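Local atomic coordinates of protein-glutaminase (Chryseobacterium proteolyticum, PDB entry 2ZK9), a protein that deamidates protein-bound glutamine residues, hydrolysing the side-chain amide to glutamate with release of ammonia. Residues Ile33-Pro38 / Tyr43-Lys48. Sequence-based numbering, arbitrary orientation.
Sequences ITFRYP and YARAHK
R45 lies along the 33-38 loop with its aliphatic stem packed directly and its guanidinium joined to the loop through water. In the tightly packed part, I33 CG2 sits 3.8 Å from R45 CB, while I33 CG1 meets K48 CG at 3.7 Å, one helical turn on. K48 then bends at chi2 (70°), taking NZ off to Q51 and N160. R45 CD comes within 3.5 Å of T34 O, and F35 CD1 lies 3.8 Å from the same methylene; ring and guanidinium planes stand 70° apart, which excludes a parallel stack. The loop carries a type I beta turn from T34 to Y37, closed by Y37 N to T34 O, just ahead of helix 42-55 in a glutaminase domain whose family is consistent with a papain-like fold. Around the guanidinium the fit is looser, and no direct hydrogen bond crosses. R45 NH1 donates to a water (2.9 Å) also bonded to T34 OG1 and Y37 O; NH2 donates to a second, lying in the guanidinium plane, which donates a hydrogen bond to P38 O. A bend at chi3 (-56°) turns the guanidinium toward both waters. A leucine in place of R45 would probably leave these waters without their guanidinium donors, removing the water-bridged link from Y37 O and P38 O to the helix.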
ATOM      1  N   ILE A  33       9.024  -6.203   0.021  1.00  8.65           N
ATOM      2  CA  ILE A  33       7.660  -5.793  -0.221  1.00  8.00           C
ATOM      3  C   ILE A  33       7.334  -6.023  -1.711  1.00  8.12           C
ATOM      4  O   ILE A  33       8.032  -5.527  -2.601  1.00  8.72           O
ATOM      5  CB  ILE A  33       7.402  -4.343   0.175  1.00  8.19           C
ATOM      6  CG1 ILE A  33       7.863  -4.047   1.583  1.00  9.61           C
ATOM      7  CG2 ILE A  33       5.935  -4.049  -0.017  1.00  9.44           C
ATOM      8  CD1 ILE A  33       7.740  -2.599   2.007  1.00 10.87           C
ATOM      9  N   THR A  34       6.283  -6.792  -1.958  1.00  8.21           N
ATOM     10  CA  THR A  34       5.950  -7.380  -3.240  1.00  8.13           C
ATOM     11  C   THR A  34       5.203  -6.414  -4.163  1.00  7.90           C
ATOM     12  O   THR A  34       4.199  -6.762  -4.783  1.00  8.38           O
ATOM     13  CB  THR A  34       5.158  -8.654  -2.952  1.00  8.48           C
ATOM     14  OG1 THR A  34       4.066  -8.341  -2.094  1.00  9.44           O
ATOM     15  CG2 THR A  34       6.024  -9.734  -2.293  1.00 10.14           C
ATOM     16  N   PHE A  35       5.726  -5.192  -4.266  1.00  8.17           N
ATOM     17  CA  PHE A  35       5.073  -4.154  -5.074  1.00  8.39           C
ATOM     18  C   PHE A  35       4.923  -4.591  -6.543  1.00  8.24           C
ATOM     19  O   PHE A  35       3.945  -4.218  -7.191  1.00  9.74           O
ATOM     20  CB  PHE A  35       5.859  -2.869  -5.043  1.00  8.53           C
ATOM     21  CG  PHE A  35       5.937  -2.210  -3.688  1.00  8.26           C
ATOM     22  CD1 PHE A  35       4.789  -1.822  -3.000  1.00  8.59           C
ATOM     23  CD2 PHE A  35       7.162  -1.921  -3.127  1.00  8.88           C
ATOM     24  CE1 PHE A  35       4.881  -1.154  -1.792  1.00  9.12           C
ATOM     25  CE2 PHE A  35       7.250  -1.243  -1.920  1.00  9.42           C
ATOM     26  CZ  PHE A  35       6.116  -0.882  -1.249  1.00  9.61           C
ATOM     27  N   ARG A  36       5.873  -5.371  -7.042  1.00  8.69           N
ATOM     28  CA  ARG A  36       5.827  -5.832  -8.431  1.00  8.98           C
ATOM     29  C   ARG A  36       4.755  -6.871  -8.699  1.00  8.85           C
ATOM     30  O   ARG A  36       4.605  -7.236  -9.874  1.00  9.77           O
ATOM     31  CB  ARG A  36       7.197  -6.407  -8.801  1.00  9.73           C
ATOM     32  CG  ARG A  36       7.619  -7.631  -8.016  1.00  9.92           C
ATOM     33  CD  ARG A  36       8.987  -8.101  -8.362  1.00 10.76           C
ATOM     34  NE  ARG A  36       9.330  -9.305  -7.627  1.00 11.13           N
ATOM     35  CZ  ARG A  36      10.439  -9.991  -7.746  1.00 13.10           C
ATOM     36  NH1 ARG A  36      11.366  -9.562  -8.593  1.00 14.25           N
ATOM     37  NH2 ARG A  36      10.635 -11.056  -7.005  1.00 15.21           N
ATOM     38  N   TYR A  37       4.070  -7.357  -7.680  1.00  8.65           N
ATOM     39  CA  TYR A  37       3.007  -8.337  -7.803  1.00  8.41           C
ATOM     40  C   TYR A  37       1.711  -7.735  -7.318  1.00  8.09           C
ATOM     41  O   TYR A  37       1.317  -7.905  -6.175  1.00  9.37           O
ATOM     42  CB  TYR A  37       3.347  -9.592  -6.989  1.00  9.09           C
ATOM     43  CG  TYR A  37       2.335 -10.707  -7.165  1.00  8.69           C
ATOM     44  CD1 TYR A  37       2.059 -11.242  -8.390  1.00  9.38           C
ATOM     45  CD2 TYR A  37       1.681 -11.227  -6.044  1.00  9.46           C
ATOM     46  CE1 TYR A  37       1.129 -12.284  -8.519  1.00  9.91           C
ATOM     47  CE2 TYR A  37       0.774 -12.247  -6.197  1.00 10.05           C
ATOM     48  CZ  TYR A  37       0.479 -12.788  -7.402  1.00 10.18           C
ATOM     49  OH  TYR A  37      -0.420 -13.830  -7.481  1.00 12.18           O
ATOM     50  N   PRO A  38       1.007  -7.008  -8.199  1.00  9.14           N
ATOM     51  CA  PRO A  38      -0.200  -6.307  -7.772  1.00  9.98           C
ATOM     52  C   PRO A  38      -1.448  -7.147  -7.702  1.00  9.74           C
ATOM     53  O   PRO A  38      -2.504  -6.599  -7.350  1.00 10.90           O
ATOM     54  CB  PRO A  38      -0.344  -5.165  -8.793  1.00 12.24           C
ATOM     55  CG  PRO A  38       0.217  -5.803 -10.017  1.00 12.85           C
ATOM     56  CD  PRO A  38       1.449  -6.564  -9.534  1.00 10.45           C
ATOM     57  N   TYR A  43      -2.958  -5.398   1.384  1.00  8.39           N
ATOM     58  CA  TYR A  43      -3.077  -5.196   2.831  1.00  8.68           C
ATOM     59  C   TYR A  43      -1.745  -5.408   3.491  1.00  7.75           C
ATOM     60  O   TYR A  43      -1.366  -4.677   4.418  1.00  8.06           O
ATOM     61  CB  TYR A  43      -4.212  -6.106   3.343  1.00 10.65           C
ATOM     62  CG  TYR A  43      -4.083  -7.535   2.917  1.00 10.30           C
ATOM     63  CD1 TYR A  43      -4.637  -8.052   1.762  1.00 11.08           C
ATOM     64  CD2 TYR A  43      -3.328  -8.417   3.688  1.00 11.50           C
ATOM     65  CE1 TYR A  43      -4.486  -9.385   1.384  1.00 11.99           C
ATOM     66  CE2 TYR A  43      -3.174  -9.717   3.358  1.00 12.46           C
ATOM     67  CZ  TYR A  43      -3.751 -10.218   2.199  1.00 12.39           C
ATOM     68  OH  TYR A  43      -3.561 -11.546   1.883  1.00 15.51           O
ATOM     69  N   ALA A  44      -1.020  -6.458   3.086  1.00  7.90           N
ATOM     70  CA  ALA A  44       0.292  -6.765   3.663  1.00  7.98           C
ATOM     71  C   ALA A  44       1.307  -5.728   3.240  1.00  7.34           C
ATOM     72  O   ALA A  44       2.130  -5.275   4.042  1.00  8.02           O
ATOM     73  CB  ALA A  44       0.692  -8.168   3.252  1.00  8.38           C
ATOM     74  N   ARG A  45       1.288  -5.324   1.957  1.00  7.36           N
ATOM     75  CA  ARG A  45       2.236  -4.288   1.532  1.00  7.37           C
ATOM     76  C   ARG A  45       2.049  -3.015   2.342  1.00  7.42           C
ATOM     77  O   ARG A  45       3.005  -2.376   2.746  1.00  7.56           O
ATOM     78  CB  ARG A  45       2.138  -4.024   0.040  1.00  7.61           C
ATOM     79  CG  ARG A  45       2.379  -5.228  -0.861  1.00  8.16           C
ATOM     80  CD  ARG A  45       2.649  -4.866  -2.282  1.00  8.13           C
ATOM     81  NE  ARG A  45       1.613  -4.044  -2.951  1.00  8.55           N
ATOM     82  CZ  ARG A  45       0.517  -4.530  -3.489  1.00  8.69           C
ATOM     83  NH1 ARG A  45       0.218  -5.808  -3.500  1.00  9.62           N
ATOM     84  NH2 ARG A  45      -0.378  -3.694  -4.046  1.00  9.85           N
ATOM     85  N   ALA A  46       0.784  -2.629   2.559  1.00  7.46           N
ATOM     86  CA  ALA A  46       0.499  -1.387   3.285  1.00  7.28           C
ATOM     87  C   ALA A  46       0.950  -1.468   4.715  1.00  7.15           C
ATOM     88  O   ALA A  46       1.509  -0.525   5.274  1.00  7.60           O
ATOM     89  CB  ALA A  46      -0.976  -1.037   3.173  1.00  8.17           C
ATOM     90  N   HIS A  47       0.717  -2.625   5.376  1.00  7.17           N
ATOM     91  CA  HIS A  47       1.099  -2.743   6.767  1.00  7.35           C
ATOM     92  C   HIS A  47       2.624  -2.781   6.931  1.00  7.50           C
ATOM     93  O   HIS A  47       3.147  -2.301   7.931  1.00  8.13           O
ATOM     94  CB  HIS A  47       0.430  -3.985   7.375  1.00  7.71           C
ATOM     95  CG  HIS A  47      -0.100  -3.757   8.753  1.00  7.67           C
ATOM     96  ND1 HIS A  47      -0.860  -2.717   9.039  1.00  8.92           N
ATOM     97  CD2 HIS A  47      -0.044  -4.488   9.907  1.00  8.55           C
ATOM     98  CE1 HIS A  47      -1.299  -2.751  10.277  1.00  9.08           C
ATOM     99  NE2 HIS A  47      -0.783  -3.829  10.831  1.00  9.35           N
ATOM    100  N   LYS A  48       3.315  -3.335   5.948  1.00  7.65           N
ATOM    101  CA  LYS A  48       4.777  -3.342   5.962  1.00  7.92           C
ATOM    102  C   LYS A  48       5.337  -1.946   5.735  1.00  8.01           C
ATOM    103  O   LYS A  48       6.306  -1.540   6.382  1.00  8.76           O
ATOM    104  CB  LYS A  48       5.324  -4.326   4.951  1.00  7.95           C
ATOM    105  CG  LYS A  48       6.784  -4.676   5.116  1.00  8.38           C
ATOM    106  CD  LYS A  48       7.078  -5.510   6.355  1.00  8.31           C
ATOM    107  CE  LYS A  48       8.503  -5.981   6.396  1.00  9.26           C
ATOM    108  NZ  LYS A  48       8.839  -6.677   7.641  1.00 10.23           N
TER
HETATM  109  O   HOH W   1       1.776  -8.289  -3.509  1.00  9.25           O
HETATM  110  O   HOH W   2      -2.398  -5.655  -4.812  0.50  8.46           O